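Local coordinates for protein cellobiose 2-epimerase (Spirochaeta thermophila DSM 6192, PDB 5ZIG) that probably catalyses the reversible epimerization of cellobiose to 4-O-beta-D-glucopyranosyl-D-mannose, at residues 87-91 with 138-144; 160-165 with 239-243; 321-326 with 340-345. All coordinates share one frame; numbering follows the deposited sequence. Where two conformers were deposited one is given.

Interaction 1: 87-91 with 138-144; sequences YRFLT and DREALTL
Tyr87 and Ala141 mark the closest backbone approach, with CA atoms 8.3 Å apart, between segment 87-91 of helix 77-94 and the N-terminal end of helix 139-156. The two helical segments run in broadly the same direction, inclined at 40°, and their axes come no nearer than 12.1 Å, so side chains rather than backbones span the interface. Tyr87 does most of the bridging. Its CG lies anti to the backbone N (chi1 174°), which sends the ring across to the other helix. There CE1 packs tightly on the methyl of Ala141, 3.4 Å from CB, and the phenol OH donates a 2.6 Å hydrogen bond to Glu140 OE2. The carboxylate receives this bond on its anti side, with the hydroxyl 24° out of the carboxylate plane. One turn further along each helix, Thr91 CG2 meets Leu144 CD1 at 3.7 Å, a small apolar contact beside the polar one. Asp138 is the N-cap of the second helix: its OD1 takes the backbone N-H of Ala141 at 3.2 Å, fixing the helix start against which the tyrosine rests. Tyr132 of helix 119-136 stacks on the Tyr87 ring and also touches Ala141. Two helices running the same way, with helix 119-136 packed against both, are consistent with the (α/α)6 barrel of the N-acylglucosamine 2-epimerase family.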
loop_
_atom_site.group_PDB
_atom_site.type_symbol
_atom_site.label_atom_id
_atom_site.label_comp_id
_atom_site.label_asym_id
_atom_site.label_seq_id
_atom_site.Cartn_x
_atom_site.Cartn_y
_atom_site.Cartn_z
ATOM N N TYR A 87 -5.003 5.402 16.609
ATOM C CA TYR A 87 -3.711 5.899 17.075
ATOM C C TYR A 87 -3.421 5.421 18.498
ATOM O O TYR A 87 -2.341 4.892 18.770
ATOM C CB TYR A 87 -3.681 7.421 16.995
ATOM C CG TYR A 87 -2.443 8.061 17.591
ATOM C CD1 TYR A 87 -1.214 7.995 16.946
ATOM C CD2 TYR A 87 -2.516 8.732 18.800
ATOM C CE1 TYR A 87 -0.109 8.584 17.484
ATOM C CE2 TYR A 87 -1.408 9.316 19.360
ATOM C CZ TYR A 87 -0.209 9.242 18.699
ATOM O OH TYR A 87 0.890 9.837 19.267
ATOM N N ARG A 88 -4.381 5.608 19.411
ATOM C CA ARG A 88 -4.203 5.179 20.796
ATOM C C ARG A 88 -3.879 3.691 20.880
ATOM O O ARG A 88 -3.022 3.279 21.674
ATOM C CB ARG A 88 -5.459 5.495 21.609
ATOM C CG ARG A 88 -5.737 6.982 21.783
ATOM C CD ARG A 88 -6.920 7.220 22.719
ATOM N NE ARG A 88 -8.158 6.655 22.185
ATOM C CZ ARG A 88 -9.063 7.350 21.502
ATOM N NH1 ARG A 88 -8.873 8.638 21.271
ATOM N NH2 ARG A 88 -10.157 6.757 21.048
ATOM N N PHE A 89 -4.555 2.868 20.071
ATOM C CA PHE A 89 -4.279 1.434 20.073
ATOM C C PHE A 89 -2.916 1.130 19.478
ATOM O O PHE A 89 -2.226 0.209 19.935
ATOM C CB PHE A 89 -5.356 0.664 19.313
ATOM C CG PHE A 89 -5.345 -0.817 19.605
ATOM C CD1 PHE A 89 -5.887 -1.310 20.784
ATOM C CD2 PHE A 89 -4.776 -1.708 18.709
ATOM C CE1 PHE A 89 -5.864 -2.685 21.072
ATOM C CE2 PHE A 89 -4.745 -3.075 18.977
ATOM C CZ PHE A 89 -5.286 -3.566 20.174
ATOM N N LEU A 90 -2.523 1.881 18.448
ATOM C CA LEU A 90 -1.191 1.726 17.886
ATOM C C LEU A 90 -0.113 2.051 18.913
ATOM O O LEU A 90 0.915 1.369 18.985
ATOM C CB LEU A 90 -1.033 2.621 16.664
ATOM C CG LEU A 90 0.352 2.551 16.051
ATOM C CD1 LEU A 90 0.590 1.172 15.449
ATOM C CD2 LEU A 90 0.524 3.693 15.022
ATOM N N THR A 91 -0.322 3.083 19.717
ATOM C CA THR A 91 0.767 3.562 20.547
ATOM C C THR A 91 0.728 3.044 21.975
ATOM O O THR A 91 1.715 3.221 22.688
ATOM C CB THR A 91 0.803 5.095 20.561
ATOM O OG1 THR A 91 -0.447 5.614 21.023
ATOM C CG2 THR A 91 1.110 5.609 19.178
ATOM N N ASP A 138 -1.076 16.265 16.051
ATOM C CA ASP A 138 -0.496 15.624 17.236
ATOM C C ASP A 138 1.021 15.511 17.112
ATOM O O ASP A 138 1.534 14.777 16.261
ATOM C CB ASP A 138 -1.106 14.240 17.448
ATOM C CG ASP A 138 -0.819 13.679 18.833
ATOM O OD1 ASP A 138 0.356 13.407 19.174
ATOM O OD2 ASP A 138 -1.786 13.522 19.591
ATOM N N ARG A 139 1.737 16.210 17.995
ATOM C CA ARG A 139 3.195 16.264 17.906
ATOM C C ARG A 139 3.841 14.940 18.320
ATOM O O ARG A 139 4.875 14.558 17.760
ATOM C CB ARG A 139 3.710 17.421 18.765
ATOM C CG ARG A 139 5.217 17.569 18.875
ATOM C CD ARG A 139 5.960 17.392 17.543
ATOM N NE ARG A 139 7.408 17.246 17.724
ATOM C CZ ARG A 139 8.201 18.110 18.365
ATOM N NH1 ARG A 139 7.726 19.243 18.859
ATOM N NH2 ARG A 139 9.495 17.858 18.470
ATOM N N GLU A 140 3.253 14.217 19.276
ATOM C CA GLU A 140 3.864 12.968 19.723
ATOM C C GLU A 140 3.882 11.914 18.613
ATOM O O GLU A 140 4.829 11.119 18.527
ATOM C CB GLU A 140 3.128 12.451 20.964
ATOM C CG GLU A 140 3.297 10.970 21.222
ATOM C CD GLU A 140 2.283 10.442 22.217
ATOM O OE1 GLU A 140 2.347 10.850 23.399
ATOM O OE2 GLU A 140 1.417 9.629 21.813
ATOM N N ALA A 141 2.858 11.909 17.745
ATOM C CA ALA A 141 2.820 10.966 16.628
ATOM C C ALA A 141 4.015 11.152 15.696
ATOM O O ALA A 141 4.574 10.170 15.195
ATOM C CB ALA A 141 1.513 11.117 15.838
ATOM N N LEU A 142 4.402 12.407 15.424
ATOM C CA LEU A 142 5.570 12.636 14.575
ATOM C C LEU A 142 6.858 12.220 15.285
ATOM O O LEU A 142 7.759 11.649 14.661
ATOM C CB LEU A 142 5.642 14.103 14.132
ATOM C CG LEU A 142 6.613 14.415 12.977
ATOM C CD1 LEU A 142 6.124 13.802 11.669
ATOM C CD2 LEU A 142 6.813 15.910 12.820
ATOM N N THR A 143 6.960 12.476 16.587
ATOM C CA THR A 143 8.146 12.018 17.309
ATOM C C THR A 143 8.272 10.498 17.246
ATOM O O THR A 143 9.372 9.965 17.040
ATOM C CB THR A 143 8.102 12.522 18.748
ATOM O OG1 THR A 143 8.183 13.955 18.727
ATOM C CG2 THR A 143 9.276 11.976 19.547
ATOM N N LEU A 144 7.144 9.785 17.346
ATOM C CA LEU A 144 7.193 8.332 17.245
ATOM C C LEU A 144 7.577 7.880 15.842
ATOM O O LEU A 144 8.325 6.909 15.679
ATOM C CB LEU A 144 5.855 7.732 17.669
ATOM C CG LEU A 144 5.760 7.600 19.191
ATOM C CD1 LEU A 144 4.323 7.424 19.634
ATOM C CD2 LEU A 144 6.594 6.418 19.630
#

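Interaction 2: 160-165 with 239-243; sequences RHGGYY and AEDWA
His161 lies beside the type I turn Ala239 to Trp242, which joins two short strands. From its CB, 3.5 Å from Glu240 O, the side chain swings CG anti to its own carbonyl carbon (chi1 -74°) and lays the ring flat over the turn. CG and CD2 pass above Asp241 CA, CD2 at 3.6 Å, in a CH-pi contact; NE2 reaches Asp241 CB at 3.6 Å. CE1 sits over the centre of the Arg160 guanidinium, while ND1 is buried without a hydrogen-bonding partner. The indole of Trp242 approaches the other loop edge-on, its NE1 giving two weak bonds, to His161 O at 3.0 Å and to Gly162 O at 3.5 Å. A CB on Gly163 would collide with Trp242 CZ2. Tyr165 OH donates to the anti lone pair of Glu240 OE2 at 3.0 Å, and a phenylalanine in place of this tyrosine would probably leave that oxygen without its phenolic donor and the glutamate freer to turn. Lys189 bonds both Glu240 O and Gly162 O. One indole N-H shared weakly between two carbonyls, one phenol-carboxylate bond and ring-over-backbone packing imply adhesion by shape and a few modest polar contacts; Arg160 and Glu240 probably attract weakly, without a salt bridge.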
loop_
_atom_site.group_PDB
_atom_site.type_symbol
_atom_site.label_atom_id
_atom_site.label_comp_id
_atom_site.label_asym_id
_atom_site.label_seq_id
_atom_site.Cartn_x
_atom_site.Cartn_y
_atom_site.Cartn_z
ATOM N N ARG A 160 26.498 -2.999 4.469
ATOM C CA ARG A 160 27.445 -3.634 3.560
ATOM C C ARG A 160 26.890 -3.724 2.143
ATOM O O ARG A 160 27.550 -3.312 1.180
ATOM C CB ARG A 160 27.798 -5.023 4.089
ATOM C CG ARG A 160 28.787 -5.819 3.261
ATOM C CD ARG A 160 29.343 -6.961 4.111
ATOM N NE ARG A 160 29.942 -8.037 3.325
ATOM C CZ ARG A 160 29.659 -9.330 3.482
ATOM N NH1 ARG A 160 28.774 -9.718 4.396
ATOM N NH2 ARG A 160 30.260 -10.236 2.721
ATOM N N HIS A 161 25.679 -4.267 1.991
ATOM C CA HIS A 161 25.123 -4.554 0.679
ATOM C C HIS A 161 23.962 -3.657 0.283
ATOM O O HIS A 161 23.433 -3.825 -0.816
ATOM C CB HIS A 161 24.676 -6.018 0.598
ATOM C CG HIS A 161 25.817 -6.984 0.492
ATOM N ND1 HIS A 161 26.283 -7.711 1.571
ATOM C CD2 HIS A 161 26.598 -7.328 -0.560
ATOM C CE1 HIS A 161 27.294 -8.470 1.182
ATOM N NE2 HIS A 161 27.503 -8.256 -0.106
ATOM N N GLY A 162 23.567 -2.706 1.122
ATOM C CA GLY A 162 22.468 -1.816 0.810
ATOM C C GLY A 162 21.140 -2.452 1.184
ATOM O O GLY A 162 21.052 -3.639 1.471
ATOM N N GLY A 163 20.083 -1.642 1.186
ATOM C CA GLY A 163 18.759 -2.174 1.484
ATOM C C GLY A 163 18.604 -2.468 2.972
ATOM O O GLY A 163 19.412 -2.037 3.797
ATOM N N TYR A 164 17.547 -3.220 3.302
ATOM C CA TYR A 164 17.087 -3.459 4.666
ATOM C C TYR A 164 16.832 -4.948 4.896
ATOM O O TYR A 164 16.269 -5.634 4.037
ATOM C CB TYR A 164 15.772 -2.680 5.012
ATOM C CG TYR A 164 15.879 -1.172 4.839
ATOM C CD1 TYR A 164 15.969 -0.336 5.951
ATOM C CD2 TYR A 164 15.888 -0.590 3.582
ATOM C CE1 TYR A 164 16.098 1.012 5.815
ATOM C CE2 TYR A 164 16.002 0.783 3.434
ATOM C CZ TYR A 164 16.112 1.576 4.562
ATOM O OH TYR A 164 16.238 2.943 4.465
ATOM N N TYR A 165 17.250 -5.434 6.067
ATOM C CA TYR A 165 16.838 -6.759 6.505
ATOM C C TYR A 165 15.324 -6.804 6.665
ATOM O O TYR A 165 14.682 -5.812 7.019
ATOM C CB TYR A 165 17.524 -7.113 7.820
ATOM C CG TYR A 165 19.018 -7.146 7.658
ATOM C CD1 TYR A 165 19.633 -8.241 7.079
ATOM C CD2 TYR A 165 19.815 -6.053 8.023
ATOM C CE1 TYR A 165 20.996 -8.278 6.900
ATOM C CE2 TYR A 165 21.178 -6.083 7.837
ATOM C CZ TYR A 165 21.766 -7.210 7.283
ATOM O OH TYR A 165 23.132 -7.280 7.090
ATOM N N ALA A 239 18.706 -12.652 -1.848
ATOM C CA ALA A 239 19.702 -12.939 -0.819
ATOM C C ALA A 239 20.235 -11.641 -0.220
ATOM O O ALA A 239 19.911 -10.537 -0.665
ATOM C CB ALA A 239 20.862 -13.763 -1.388
ATOM N N GLU A 240 21.095 -11.783 0.794
ATOM C CA GLU A 240 21.688 -10.613 1.432
ATOM C C GLU A 240 22.448 -9.762 0.422
ATOM O O GLU A 240 22.276 -8.536 0.382
ATOM C CB GLU A 240 22.605 -11.046 2.579
ATOM C CG GLU A 240 22.835 -9.970 3.622
ATOM C CD GLU A 240 24.056 -10.241 4.494
ATOM O OE1 GLU A 240 24.846 -11.150 4.148
ATOM O OE2 GLU A 240 24.216 -9.544 5.524
ATOM N N ASP A 241 23.263 -10.400 -0.435
ATOM C CA ASP A 241 23.997 -9.704 -1.484
ATOM C C ASP A 241 23.144 -9.435 -2.734
ATOM O O ASP A 241 23.711 -9.163 -3.799
ATOM C CB ASP A 241 25.264 -10.485 -1.864
ATOM C CG ASP A 241 24.964 -11.835 -2.507
ATOM O OD1 ASP A 241 23.781 -12.175 -2.738
ATOM O OD2 ASP A 241 25.929 -12.574 -2.783
ATOM N N TRP A 242 21.816 -9.533 -2.628
ATOM C CA TRP A 242 20.841 -9.143 -3.659
ATOM C C TRP A 242 20.742 -10.150 -4.796
ATOM O O TRP A 242 20.119 -9.869 -5.809
ATOM C CB TRP A 242 21.124 -7.745 -4.224
ATOM C CG TRP A 242 20.726 -6.704 -3.251
ATOM C CD1 TRP A 242 21.558 -5.929 -2.481
ATOM C CD2 TRP A 242 19.386 -6.349 -2.885
ATOM N NE1 TRP A 242 20.807 -5.100 -1.677
ATOM C CE2 TRP A 242 19.474 -5.335 -1.908
ATOM C CE3 TRP A 242 18.116 -6.786 -3.296
ATOM C CZ2 TRP A 242 18.346 -4.752 -1.336
ATOM C CZ3 TRP A 242 17.001 -6.199 -2.736
ATOM C CH2 TRP A 242 17.121 -5.200 -1.756
ATOM N N ALA A 243 21.325 -11.326 -4.646
ATOM C CA ALA A 243 21.092 -12.373 -5.616
ATOM C C ALA A 243 19.604 -12.730 -5.632
ATOM O O ALA A 243 18.968 -12.811 -4.568
ATOM C CB ALA A 243 21.950 -13.602 -5.291
#

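Interaction 3: 321-326 with 340-345; sequences AFVGFL and HACTVW
Phe322 and Ala341 bring the two helices together, their CA atoms only 4.8 Å apart, where segments 321-326 and 340-345 run antiparallel at 164° with axes 8.3 Å apart at their closest. The small Ala341 permits this closeness. Its methyl is the bump that fills a hollow formed by Phe322, Phe325 and Leu326, touching Leu326 CD2 at 3.6 Å and Phe325 CB at 3.7 Å. One turn on, Val344 makes a second, forked bump. Its CG1 leans on the backbone and CB of Phe322, whereas CG2 enters between Ala321 CB and the ring edge of Phe325, 3.8 Å from CE2. The two phenylalanines splay to opposite flanks of this ridge. On one flank, CB of His340 stands almost squarely over the centre of the Phe325 ring, 3.6 Å from the centroid and 8° off the normal, a CH-pi contact. On the other, Phe322, with CG anti to its backbone N (chi1 178°), is sandwiched: Trp345 CE3 covers one ring face and Leu326 CD1 of its own helix the opposite one. Glu17 accepts from the indole NE1, fastening Trp345 to helix 7-31, while helix 275-294 backs His340 and Val344. Helices 315-332 and 336-352 thus form an antiparallel, closely packed and buried helical hairpin, in keeping with the (α/α)6 barrel of this family.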
loop_
_atom_site.group_PDB
_atom_site.type_symbol
_atom_site.label_atom_id
_atom_site.label_comp_id
_atom_site.label_asym_id
_atom_site.label_seq_id
_atom_site.Cartn_x
_atom_site.Cartn_y
_atom_site.Cartn_z
ATOM N N ALA A 321 -3.829 -1.127 -9.897
ATOM C CA ALA A 321 -3.810 -0.979 -11.342
ATOM C C ALA A 321 -4.555 0.281 -11.763
ATOM O O ALA A 321 -4.133 0.966 -12.698
ATOM C CB ALA A 321 -4.395 -2.223 -12.002
ATOM N N PHE A 322 -5.612 0.646 -11.035
ATOM C CA PHE A 322 -6.316 1.900 -11.311
ATOM C C PHE A 322 -5.401 3.116 -11.104
ATOM O O PHE A 322 -5.238 3.947 -12.009
ATOM C CB PHE A 322 -7.562 1.982 -10.420
ATOM C CG PHE A 322 -8.332 3.238 -10.564
ATOM C CD1 PHE A 322 -8.940 3.564 -11.788
ATOM C CD2 PHE A 322 -8.471 4.104 -9.493
ATOM C CE1 PHE A 322 -9.666 4.735 -11.926
ATOM C CE2 PHE A 322 -9.186 5.284 -9.622
ATOM C CZ PHE A 322 -9.794 5.599 -10.843
ATOM N N VAL A 323 -4.781 3.235 -9.921
ATOM C CA VAL A 323 -3.912 4.388 -9.670
ATOM C C VAL A 323 -2.733 4.373 -10.622
ATOM O O VAL A 323 -2.314 5.419 -11.133
ATOM C CB VAL A 323 -3.460 4.421 -8.203
ATOM C CG1 VAL A 323 -2.694 5.694 -7.929
ATOM C CG2 VAL A 323 -4.674 4.345 -7.298
ATOM N N GLY A 324 -2.242 3.181 -10.945
ATOM C CA GLY A 324 -1.095 3.080 -11.820
ATOM C C GLY A 324 -1.392 3.536 -13.232
ATOM O O GLY A 324 -0.548 4.152 -13.879
ATOM N N PHE A 325 -2.601 3.246 -13.727
ATOM C CA PHE A 325 -2.935 3.629 -15.087
ATOM C C PHE A 325 -3.150 5.136 -15.191
ATOM O O PHE A 325 -2.785 5.748 -16.200
ATOM C CB PHE A 325 -4.163 2.845 -15.566
ATOM C CG PHE A 325 -3.865 1.408 -15.895
ATOM C CD1 PHE A 325 -2.733 1.079 -16.630
ATOM C CD2 PHE A 325 -4.708 0.397 -15.483
ATOM C CE1 PHE A 325 -2.444 -0.239 -16.934
ATOM C CE2 PHE A 325 -4.435 -0.914 -15.787
ATOM C CZ PHE A 325 -3.303 -1.236 -16.510
ATOM N N LEU A 326 -3.747 5.747 -14.160
ATOM C CA LEU A 326 -3.883 7.198 -14.133
ATOM C C LEU A 326 -2.521 7.875 -14.107
ATOM O O LEU A 326 -2.285 8.869 -14.824
ATOM C CB LEU A 326 -4.709 7.620 -12.927
ATOM C CG LEU A 326 -6.168 7.147 -12.859
ATOM C CD1 LEU A 326 -6.764 7.620 -11.545
ATOM C CD2 LEU A 326 -7.032 7.615 -14.075
ATOM N N HIS A 340 -7.544 2.153 -19.897
ATOM C CA HIS A 340 -7.245 1.035 -19.019
ATOM C C HIS A 340 -7.777 1.291 -17.610
ATOM O O HIS A 340 -8.531 0.479 -17.066
ATOM C CB HIS A 340 -5.729 0.790 -19.047
ATOM C CG HIS A 340 -5.232 0.260 -20.367
ATOM N ND1 HIS A 340 -5.958 -0.628 -21.141
ATOM C CD2 HIS A 340 -4.083 0.490 -21.048
ATOM C CE1 HIS A 340 -5.271 -0.929 -22.230
ATOM N NE2 HIS A 340 -4.128 -0.267 -22.196
ATOM N N ALA A 341 -7.423 2.437 -17.019
ATOM C CA ALA A 341 -7.961 2.821 -15.714
ATOM C C ALA A 341 -9.483 2.708 -15.682
ATOM O O ALA A 341 -10.051 2.056 -14.800
ATOM C CB ALA A 341 -7.542 4.245 -15.364
ATOM N N CYS A 342 -10.161 3.374 -16.620
ATOM C CA CYS A 342 -11.614 3.263 -16.705
ATOM C C CYS A 342 -12.051 1.802 -16.749
ATOM O O CYS A 342 -12.990 1.414 -16.052
ATOM C CB CYS A 342 -12.146 4.026 -17.928
ATOM S SG CYS A 342 -11.785 5.839 -17.994
ATOM N N THR A 343 -11.370 0.980 -17.553
ATOM C CA THR A 343 -11.704 -0.442 -17.637
ATOM C C THR A 343 -11.555 -1.129 -16.288
ATOM O O THR A 343 -12.424 -1.908 -15.876
ATOM C CB THR A 343 -10.815 -1.127 -18.683
ATOM O OG1 THR A 343 -11.209 -0.707 -19.990
ATOM C CG2 THR A 343 -10.924 -2.651 -18.596
ATOM N N VAL A 344 -10.441 -0.870 -15.596
ATOM C CA VAL A 344 -10.218 -1.493 -14.298
ATOM C C VAL A 344 -11.269 -1.021 -13.308
ATOM O O VAL A 344 -11.814 -1.820 -12.536
ATOM C CB VAL A 344 -8.780 -1.208 -13.803
ATOM C CG1 VAL A 344 -8.664 -1.444 -12.293
ATOM C CG2 VAL A 344 -7.798 -2.097 -14.550
ATOM N N TRP A 345 -11.605 0.275 -13.339
ATOM C CA TRP A 345 -12.555 0.798 -12.360
ATOM C C TRP A 345 -13.941 0.200 -12.565
ATOM O O TRP A 345 -14.645 -0.104 -11.594
ATOM C CB TRP A 345 -12.637 2.328 -12.433
ATOM C CG TRP A 345 -13.617 2.841 -11.413
ATOM C CD1 TRP A 345 -14.875 3.320 -11.644
ATOM C CD2 TRP A 345 -13.437 2.858 -9.990
ATOM N NE1 TRP A 345 -15.484 3.663 -10.451
ATOM C CE2 TRP A 345 -14.627 3.379 -9.423
ATOM C CE3 TRP A 345 -12.380 2.491 -9.138
ATOM C CZ2 TRP A 345 -14.788 3.544 -8.048
ATOM C CZ3 TRP A 345 -12.542 2.659 -7.784
ATOM C CH2 TRP A 345 -13.747 3.166 -7.247
#

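Overall arrangement
From the N terminus, the chain first closes interaction 1, joining helix 77-94 to the start of helix 139-156 across a 46-residue excursion that includes helix 119-136. After helix 139-156 it enters the loop opening interaction 2, which closes 73 residues later, tying the loop between helix 139-156 and strand 167-168 to the turn between strands 237-238 and 244-245. Interaction 3 is the shortest closure, spanning 13 residues within one helical hairpin. The three follow in series; none nests or crosses. They do not touch: their centres lie 31 to 34 Å apart, and interactions 1 and 3 fall on opposite sides of the chain's centre.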